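Local coordinates for flavoredoxin (Desulfovibrio vulgaris str. 'Miyazaki F', PDB 2D5M), which binds flavin mononucleotide and probably serves as an electron-transfer flavoprotein of the flavin reductase-like family, at residues Y75-Y81 with S95-T99; P102-V106 with I118-L122. All blocks are in the same frame, centred on the assembly; numbering follows the deposited sequence.

Interaction 1: Y75-Y81 with S95-T99; sequences YVRHADY and SLGLT
A helix and the end of its neighbour can be joined by leucines with no hydrogen bond between the two segments, as 75-81 and 95-99 illustrate. Tyr75 occupies the N-cap position of a regular alpha-helix. Segment 95-99 begins with the last two residues of helix 92-96, Ser95 and Leu96; Gly97, the first to leave helical geometry, has positive phi (65/37), and Leu98 and Thr99 are extended. The backbones come closest at His78 and Leu96, whose CA atoms lie 6.4 Å apart. Leu96, in the m,t rotamer, points toward the first helix and fits between His78 and Tyr81. Its CD1 packs 3.6 Å from His78 O and 4.2 Å from His78 CB; its CD2 sits over a face of the Tyr81 ring (chi1 t), 4.0 Å from the centroid and 27° off the normal, a CH-pi contact. His78 (chi1 m) points toward 95-99, its CB 4.1 Å from Leu98 CD1. From the extended part, Leu98, also m,t, prolongs the apolar seam, its CD2 3.8 Å from Tyr75 CE1. At the other end, Tyr81 OH passes 3.7 Å from Ser95 CB, and Glu90 OE2 hydrogen-bonds each of these two hydroxyls. Such apolar packing of helix against helix end belongs here to the helical part linking strands 65-70 and 100-102 of the flavin reductase-like domain, while Val76 and Asp80 pack against the second subunit.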
loop_
_atom_site.group_PDB
_atom_site.type_symbol
_atom_site.label_atom_id
_atom_site.label_comp_id
_atom_site.label_asym_id
_atom_site.label_seq_id
_atom_site.Cartn_x
_atom_site.Cartn_y
_atom_site.Cartn_z
ATOM N N TYR A 75 -14.435 -12.768 -3.090
ATOM C CA TYR A 75 -15.081 -11.569 -3.583
ATOM C C TYR A 75 -14.169 -10.796 -4.561
ATOM O O TYR A 75 -14.437 -9.614 -4.825
ATOM C CB TYR A 75 -15.526 -10.675 -2.411
ATOM C CG TYR A 75 -16.597 -11.363 -1.607
ATOM C CD1 TYR A 75 -17.904 -11.435 -2.111
ATOM C CD2 TYR A 75 -16.308 -11.988 -0.399
ATOM C CE1 TYR A 75 -18.904 -12.073 -1.389
ATOM C CE2 TYR A 75 -17.332 -12.619 0.287
ATOM C CZ TYR A 75 -18.578 -12.672 -0.209
ATOM O OH TYR A 75 -19.601 -13.316 0.480
ATOM N N VAL A 76 -13.171 -11.443 -5.107
ATOM C CA VAL A 76 -12.286 -10.786 -6.050
ATOM C C VAL A 76 -13.044 -10.317 -7.307
ATOM O O VAL A 76 -12.791 -9.205 -7.784
ATOM C CB VAL A 76 -11.064 -11.669 -6.419
ATOM C CG1 VAL A 76 -11.426 -12.902 -7.225
ATOM C CG2 VAL A 76 -10.018 -10.803 -7.151
ATOM N N ARG A 77 -14.006 -11.104 -7.817
ATOM C CA ARG A 77 -14.729 -10.661 -8.995
ATOM C C ARG A 77 -15.609 -9.458 -8.681
ATOM O O ARG A 77 -15.748 -8.516 -9.470
ATOM C CB ARG A 77 -15.563 -11.811 -9.549
ATOM C CG ARG A 77 -14.719 -13.001 -10.054
ATOM C CD ARG A 77 -15.553 -14.077 -10.700
ATOM N NE ARG A 77 -15.929 -13.627 -12.050
ATOM C CZ ARG A 77 -16.722 -14.233 -12.921
ATOM N NH1 ARG A 77 -17.283 -15.399 -12.670
ATOM N NH2 ARG A 77 -16.960 -13.662 -14.102
ATOM N N HIS A 78 -16.202 -9.430 -7.525
ATOM C CA HIS A 78 -17.077 -8.355 -7.049
ATOM C C HIS A 78 -16.282 -7.061 -6.935
ATOM O O HIS A 78 -16.738 -5.988 -7.333
ATOM C CB HIS A 78 -17.729 -8.702 -5.711
ATOM C CG HIS A 78 -18.417 -10.036 -5.627
ATOM N ND1 HIS A 78 -17.743 -11.234 -5.725
ATOM C CD2 HIS A 78 -19.726 -10.332 -5.423
ATOM C CE1 HIS A 78 -18.575 -12.203 -5.625
ATOM N NE2 HIS A 78 -19.835 -11.713 -5.437
ATOM N N ALA A 79 -15.097 -7.186 -6.338
ATOM C CA ALA A 79 -14.230 -6.045 -6.174
ATOM C C ALA A 79 -13.832 -5.474 -7.529
ATOM O O ALA A 79 -13.833 -4.257 -7.751
ATOM C CB ALA A 79 -13.025 -6.421 -5.333
ATOM N N ASP A 80 -13.475 -6.378 -8.451
ATOM C CA ASP A 80 -13.121 -5.951 -9.805
ATOM C C ASP A 80 -14.285 -5.229 -10.477
ATOM O O ASP A 80 -14.090 -4.169 -11.100
ATOM C CB ASP A 80 -12.641 -7.156 -10.594
ATOM C CG ASP A 80 -11.896 -6.774 -11.863
ATOM O OD1 ASP A 80 -10.903 -5.990 -11.734
ATOM O OD2 ASP A 80 -12.263 -7.270 -12.952
ATOM N N TYR A 81 -15.495 -5.772 -10.345
ATOM C CA TYR A 81 -16.679 -5.133 -10.891
ATOM C C TYR A 81 -16.780 -3.691 -10.410
ATOM O O TYR A 81 -17.058 -2.782 -11.185
ATOM C CB TYR A 81 -17.923 -5.939 -10.497
ATOM C CG TYR A 81 -19.220 -5.462 -11.060
ATOM C CD1 TYR A 81 -19.803 -6.115 -12.163
ATOM C CD2 TYR A 81 -19.928 -4.399 -10.502
ATOM C CE1 TYR A 81 -20.996 -5.699 -12.683
ATOM C CE2 TYR A 81 -21.124 -3.965 -11.034
ATOM C CZ TYR A 81 -21.656 -4.643 -12.137
ATOM O OH TYR A 81 -22.862 -4.221 -12.672
ATOM N N SER A 95 -26.499 -4.929 -7.786
ATOM C CA SER A 95 -25.968 -5.721 -8.893
ATOM C C SER A 95 -25.150 -6.927 -8.411
ATOM O O SER A 95 -25.209 -7.999 -9.012
ATOM C CB SER A 95 -25.034 -4.875 -9.764
ATOM O OG SER A 95 -25.795 -3.817 -10.296
ATOM N N LEU A 96 -24.376 -6.730 -7.349
ATOM C CA LEU A 96 -23.434 -7.742 -6.846
ATOM C C LEU A 96 -24.034 -8.646 -5.815
ATOM O O LEU A 96 -23.390 -9.612 -5.405
ATOM C CB LEU A 96 -22.191 -7.031 -6.320
ATOM C CG LEU A 96 -21.326 -6.369 -7.396
ATOM C CD1 LEU A 96 -20.241 -5.503 -6.770
ATOM C CD2 LEU A 96 -20.738 -7.377 -8.341
ATOM N N GLY A 97 -25.245 -8.330 -5.329
ATOM C CA GLY A 97 -25.848 -9.094 -4.239
ATOM C C GLY A 97 -25.087 -8.973 -2.934
ATOM O O GLY A 97 -24.960 -9.952 -2.193
ATOM N N LEU A 98 -24.549 -7.807 -2.635
ATOM C CA LEU A 98 -23.842 -7.518 -1.409
ATOM C C LEU A 98 -24.625 -6.569 -0.525
ATOM O O LEU A 98 -25.583 -5.908 -0.997
ATOM C CB LEU A 98 -22.460 -6.887 -1.772
ATOM C CG LEU A 98 -21.530 -7.781 -2.551
ATOM C CD1 LEU A 98 -20.267 -7.021 -2.932
ATOM C CD2 LEU A 98 -21.126 -8.994 -1.781
ATOM N N THR A 99 -24.234 -6.484 0.718
ATOM C CA THR A 99 -25.021 -5.777 1.753
ATOM C C THR A 99 -24.334 -4.486 2.148
ATOM O O THR A 99 -23.202 -4.519 2.682
ATOM C CB THR A 99 -25.148 -6.652 2.989
ATOM O OG1 THR A 99 -25.748 -7.915 2.638
ATOM C CG2 THR A 99 -26.046 -6.023 4.043
#

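Interaction 2: P102-V106 with I118-L122; sequences PGEHV and IELKL
A carboxylate sent out from a strand can gather the backbone NH groups of a turn, and Glu119 does so for 102-106. The segment 118-122 is a regular beta-strand; 102-106 is an irregular loop in which Gly103 (-56/147) leads into a turn through Glu104 (-84/-26) and His105 (-116/-21) before Val106 becomes extended. Val106 and Glu119 have the nearest CA atoms, 6.2 Å apart. Hydrogen bonds dominate. Glu119, with chi1 m and chi2 t, points toward the loop: its OE2 accepts from Glu104 N at 2.8 Å, and its OE1 accepts from His105 N at 2.7 Å and, weakly, from Val106 N at 3.1 Å. Close packing accompanies them, with Gly103 CA 3.4 Å from Glu119 OE1; a CB on this residue would collide with that oxygen. Further van der Waals packing falls to Val106 (chi1 m), whose CG1 rests on the strand backbone, 3.6 Å from Leu120 O and 4.1 Å from Lys121 N. As for charge, Glu104 OE1 and Glu119 OE2 stand 4.5 Å apart, and Lys142 forms salt bridges to both. Leu120 points away from the loop, and its side chain touches strands 65-70 and 44-48. The turn between strands 100-102 and 109-111 is thereby held against strand 116-126, which is hydrogen-bonded to strands 65-70 and 133-144 on its two edges.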
loop_
_atom_site.group_PDB
_atom_site.type_symbol
_atom_site.label_atom_id
_atom_site.label_comp_id
_atom_site.label_asym_id
_atom_site.label_seq_id
_atom_site.Cartn_x
_atom_site.Cartn_y
_atom_site.Cartn_z
ATOM N N PRO A 102 -24.633 0.195 7.231
ATOM C CA PRO A 102 -24.265 1.546 7.676
ATOM C C PRO A 102 -23.133 1.520 8.691
ATOM O O PRO A 102 -23.131 0.718 9.631
ATOM C CB PRO A 102 -25.542 2.103 8.299
ATOM C CG PRO A 102 -26.600 1.183 7.889
ATOM C CD PRO A 102 -26.033 -0.130 7.558
ATOM N N GLY A 103 -22.161 2.417 8.533
ATOM C CA GLY A 103 -21.160 2.644 9.543
ATOM C C GLY A 103 -21.772 2.993 10.879
ATOM O O GLY A 103 -22.821 3.621 10.946
ATOM N N GLU A 104 -21.087 2.558 11.928
ATOM C CA GLU A 104 -21.519 2.881 13.295
ATOM C C GLU A 104 -21.010 4.228 13.730
ATOM O O GLU A 104 -21.605 4.824 14.656
ATOM C CB GLU A 104 -21.071 1.748 14.241
ATOM C CG GLU A 104 -21.831 0.449 13.905
ATOM C CD GLU A 104 -21.366 -0.699 14.798
ATOM O OE1 GLU A 104 -20.107 -0.743 15.039
ATOM O OE2 GLU A 104 -22.166 -1.527 15.305
ATOM N N HIS A 105 -19.900 4.693 13.156
ATOM C CA HIS A 105 -19.208 5.881 13.579
ATOM C C HIS A 105 -19.194 6.981 12.514
ATOM O O HIS A 105 -18.935 8.136 12.838
ATOM C CB HIS A 105 -17.757 5.553 13.977
ATOM C CG HIS A 105 -17.676 4.517 15.043
ATOM N ND1 HIS A 105 -17.741 4.793 16.375
ATOM C CD2 HIS A 105 -17.581 3.149 14.908
ATOM C CE1 HIS A 105 -17.667 3.618 17.003
ATOM N NE2 HIS A 105 -17.576 2.618 16.160
ATOM N N VAL A 106 -19.392 6.620 11.250
ATOM C CA VAL A 106 -19.261 7.582 10.120
ATOM C C VAL A 106 -20.437 7.348 9.165
ATOM O O VAL A 106 -20.998 6.256 9.119
ATOM C CB VAL A 106 -17.921 7.518 9.378
ATOM C CG1 VAL A 106 -16.733 7.524 10.360
ATOM C CG2 VAL A 106 -17.833 6.284 8.489
ATOM N N ILE A 118 -13.209 -0.724 7.584
ATOM C CA ILE A 118 -12.622 0.415 8.269
ATOM C C ILE A 118 -13.537 1.613 8.055
ATOM O O ILE A 118 -13.951 1.868 6.907
ATOM C CB ILE A 118 -11.202 0.701 7.690
ATOM C CG1 ILE A 118 -10.333 -0.535 7.675
ATOM C CG2 ILE A 118 -10.586 1.853 8.462
ATOM C CD1 ILE A 118 -9.013 -0.348 6.948
ATOM N N GLU A 119 -13.880 2.321 9.115
ATOM C CA GLU A 119 -14.700 3.511 9.056
ATOM C C GLU A 119 -13.832 4.750 9.148
ATOM O O GLU A 119 -13.044 4.860 10.108
ATOM C CB GLU A 119 -15.723 3.509 10.220
ATOM C CG GLU A 119 -16.674 2.340 10.188
ATOM C CD GLU A 119 -17.924 2.550 11.013
ATOM O OE1 GLU A 119 -18.344 3.751 11.118
ATOM O OE2 GLU A 119 -18.491 1.533 11.474
ATOM N N LEU A 120 -13.962 5.649 8.186
ATOM C CA LEU A 120 -13.098 6.831 8.123
ATOM C C LEU A 120 -13.895 8.133 8.025
ATOM O O LEU A 120 -14.903 8.266 7.344
ATOM C CB LEU A 120 -12.118 6.757 6.940
ATOM C CG LEU A 120 -11.240 5.502 6.944
ATOM C CD1 LEU A 120 -11.782 4.423 5.990
ATOM C CD2 LEU A 120 -9.780 5.810 6.604
ATOM N N LYS A 121 -13.352 9.136 8.743
ATOM C CA LYS A 121 -13.801 10.522 8.693
ATOM C C LYS A 121 -12.851 11.308 7.838
ATOM O O LYS A 121 -11.623 11.282 8.072
ATOM C CB LYS A 121 -13.838 11.121 10.097
ATOM C CG LYS A 121 -14.139 12.595 10.242
ATOM C CD LYS A 121 -14.062 13.120 11.670
ATOM C CE LYS A 121 -12.664 13.048 12.259
ATOM N NZ LYS A 121 -12.354 13.872 13.438
ATOM N N LEU A 122 -13.311 12.068 6.844
ATOM C CA LEU A 122 -12.424 12.868 6.027
ATOM C C LEU A 122 -11.786 13.979 6.875
ATOM O O LEU A 122 -12.518 14.772 7.490
ATOM C CB LEU A 122 -13.217 13.513 4.890
ATOM C CG LEU A 122 -12.370 14.270 3.871
ATOM C CD1 LEU A 122 -11.399 13.363 3.165
ATOM C CD2 LEU A 122 -13.276 15.037 2.880
#

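In the fold
The two contacts follow one another along the chain, interaction 1 closing at Thr99 just before interaction 2 opens at Pro102, with centres 20 Å apart and no other touch between them. They contrast in kind: the first is an apolar surface seam, the second a carboxylate-centred hydrogen-bond network. Interaction 1 lies nearer the cofactor. On its helix Asp80, a residue of the FMN pocket, touches the cofactor, while the Tyr81 side chain stays about 8 Å from it; Asp80 also hydrogen-bonds to Tyr171 and to the second subunit. In interaction 2, the Leu120 side chain is about 14 Å from FMN and about 10 Å from a zinc ion.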